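Probable succinyl-CoA:3-ketoacid coenzyme A transferase subunit B (Bacillus subtilis, PDB 3CDK) probably transfers coenzyme A from succinyl-CoA to a 3-oxo acid, releasing succinate and a 3-oxoacyl-CoA, as the B subunit of a CoA-transferase. Local coordinates at residues R187-E192 against D209-Q214. Residues are numbered along the deposited sequence; the frame is centred on the assembly and turned at random.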
loop_
_atom_site.group_PDB
_atom_site.type_symbol
_atom_site.label_atom_id
_atom_site.label_comp_id
_atom_site.label_asym_id
_atom_site.label_seq_id
_atom_site.Cartn_x
_atom_site.Cartn_y
_atom_site.Cartn_z
ATOM N N ARG B 187 6.237 -22.780 -26.358
ATOM C CA ARG B 187 7.063 -23.853 -26.900
ATOM C C ARG B 187 8.296 -24.057 -26.026
ATOM O O ARG B 187 8.873 -23.101 -25.520
ATOM C CB ARG B 187 7.447 -23.560 -28.367
ATOM C CG ARG B 187 8.662 -22.608 -28.550
ATOM C CD ARG B 187 8.642 -21.790 -29.855
ATOM N NE ARG B 187 8.732 -22.594 -31.089
ATOM C CZ ARG B 187 9.860 -23.086 -31.627
ATOM N NH1 ARG B 187 11.041 -22.907 -31.032
ATOM N NH2 ARG B 187 9.805 -23.781 -32.770
ATOM N N MET B 188 8.685 -25.307 -25.841
ATOM C CA MET B 188 9.893 -25.616 -25.109
ATOM C C MET B 188 10.995 -25.993 -26.101
ATOM O O MET B 188 10.753 -26.656 -27.123
ATOM C CB MET B 188 9.630 -26.744 -24.115
ATOM C CG MET B 188 10.777 -27.059 -23.181
ATOM S SD MET B 188 10.427 -28.348 -21.956
ATOM C CE MET B 188 10.075 -29.762 -22.972
ATOM N N THR B 189 12.215 -25.567 -25.786
ATOM C CA THR B 189 13.346 -25.761 -26.662
ATOM C C THR B 189 14.541 -26.144 -25.830
ATOM O O THR B 189 14.879 -25.477 -24.861
ATOM C CB THR B 189 13.645 -24.477 -27.417
ATOM O OG1 THR B 189 12.524 -24.152 -28.250
ATOM C CG2 THR B 189 14.890 -24.621 -28.266
ATOM N N LEU B 190 15.177 -27.243 -26.200
ATOM C CA LEU B 190 16.332 -27.672 -25.467
ATOM C C LEU B 190 17.481 -26.830 -25.935
ATOM O O LEU B 190 17.755 -26.733 -27.128
ATOM C CB LEU B 190 16.575 -29.150 -25.689
ATOM C CG LEU B 190 17.916 -29.735 -25.272
ATOM C CD1 LEU B 190 18.200 -29.517 -23.796
ATOM C CD2 LEU B 190 17.874 -31.198 -25.613
ATOM N N THR B 191 18.174 -26.233 -24.982
ATOM C CA THR B 191 19.044 -25.109 -25.286
ATOM C C THR B 191 20.542 -25.326 -24.925
ATOM O O THR B 191 21.428 -24.827 -25.615
ATOM C CB THR B 191 18.403 -23.804 -24.709
ATOM O OG1 THR B 191 18.765 -22.688 -25.517
ATOM C CG2 THR B 191 18.779 -23.555 -23.256
ATOM N N GLU B 192 20.800 -26.062 -23.844
ATOM C CA GLU B 192 22.144 -26.485 -23.438
ATOM C C GLU B 192 22.048 -27.814 -22.730
ATOM O O GLU B 192 20.963 -28.296 -22.381
ATOM C CB GLU B 192 22.837 -25.551 -22.446
ATOM C CG GLU B 192 22.484 -24.069 -22.441
ATOM C CD GLU B 192 23.234 -23.324 -21.330
ATOM O OE1 GLU B 192 24.260 -23.858 -20.821
ATOM O OE2 GLU B 192 22.800 -22.213 -20.965
ATOM N N ASP B 209 7.260 -32.380 -24.960
ATOM C CA ASP B 209 7.713 -32.090 -26.329
ATOM C C ASP B 209 8.559 -30.830 -26.376
ATOM O O ASP B 209 8.172 -29.769 -25.830
ATOM C CB ASP B 209 6.527 -31.799 -27.238
ATOM C CG ASP B 209 6.001 -33.018 -27.920
ATOM O OD1 ASP B 209 6.417 -34.137 -27.544
ATOM O OD2 ASP B 209 5.171 -32.844 -28.845
ATOM N N PHE B 210 9.681 -30.926 -27.067
ATOM C CA PHE B 210 10.513 -29.779 -27.245
ATOM C C PHE B 210 11.167 -29.742 -28.611
ATOM O O PHE B 210 11.486 -30.773 -29.190
ATOM C CB PHE B 210 11.569 -29.725 -26.147
ATOM C CG PHE B 210 12.323 -31.004 -25.966
ATOM C CD1 PHE B 210 13.425 -31.310 -26.786
ATOM C CD2 PHE B 210 11.960 -31.900 -24.965
ATOM C CE1 PHE B 210 14.145 -32.492 -26.611
ATOM C CE2 PHE B 210 12.678 -33.100 -24.787
ATOM C CZ PHE B 210 13.769 -33.398 -25.613
ATOM N N ALA B 211 11.344 -28.530 -29.121
ATOM C CA ALA B 211 12.252 -28.273 -30.221
ATOM C C ALA B 211 13.680 -28.380 -29.698
ATOM O O ALA B 211 13.968 -28.022 -28.557
ATOM C CB ALA B 211 11.999 -26.884 -30.791
ATOM N N VAL B 212 14.588 -28.907 -30.500
ATOM C CA VAL B 212 15.976 -28.738 -30.106
ATOM C C VAL B 212 16.563 -27.538 -30.824
ATOM O O VAL B 212 16.407 -27.393 -32.031
ATOM C CB VAL B 212 16.810 -30.036 -30.043
ATOM C CG1 VAL B 212 16.023 -31.227 -30.566
ATOM C CG2 VAL B 212 18.161 -29.854 -30.690
ATOM N N SER B 213 17.180 -26.657 -30.040
ATOM C CA SER B 213 17.719 -25.410 -30.525
ATOM C C SER B 213 18.648 -25.596 -31.702
ATOM O O SER B 213 19.311 -26.636 -31.873
ATOM C CB SER B 213 18.452 -24.674 -29.418
ATOM O OG SER B 213 19.076 -23.506 -29.911
ATOM N N GLN B 214 18.669 -24.541 -32.508
ATOM C CA GLN B 214 19.525 -24.425 -33.658
ATOM C C GLN B 214 20.988 -24.736 -33.272
ATOM O O GLN B 214 21.626 -25.612 -33.870
ATOM C CB GLN B 214 19.334 -23.015 -34.234
ATOM C CG GLN B 214 19.506 -22.908 -35.746
ATOM C CD GLN B 214 18.651 -23.898 -36.565
ATOM O OE1 GLN B 214 17.741 -23.482 -37.301
ATOM N NE2 GLN B 214 18.966 -25.201 -36.468
#
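Three main-chain hydrogen bonds join 187-192 to 209-214. The A211 N-H reaches M188 O at 2.8 Å, in the carbonyl plane but bent at hydrogen (141°); L190 N meets A211 O at 2.8 Å, almost along the C=O axis; S213 N closes on L190 O at 3.0 Å, the straightest of the three. M188 O and A211 O each also receive a CA-H, from F210 and T189. On the face carrying M188, L190 and F210, the phenyl ring stands beside both side chains, all pointing the same way. M188 extends with CG anti to the backbone N and SD anti to CA, then bends at its last torsion, so that CE arrives at the ring edge, 3.5 Å from F210 CD2. At the ring's other ortho carbon, L190 CB lies 4.0 Å from F210 CD1, while its CD2 branch nears CE1. The pairing is parallel, T189 with A211 and L190 with V212, as befits a right-handed beta-alpha-beta crossover: helix 199-204 links the two strands, and 211-212 adds a short strand beside 187-193 in the mixed sheet of this CoA-transferase subunit. On the face of T189 and A211, T189 has CG2 anti to the backbone N; this methyl meets the loop after 211-212, 3.5 Å from S213 N and 3.7 Å from S213 CB, while OG1 turns to A211 CB. An alanine in place of T189 would probably loosen the packing against S213 and A211, with CG2 and OG1 gone. S213 OG bonds to S215 O. The F210 ring meets those of Y203 (planes about 20° apart) and F181 (about 60°) and touches V202; F181 also backs M188 and L190. Across 187-193 from this pairing, strand 179-184 bonds antiparallel, with T191 and E192 opposite V180 in a classic beta bulge.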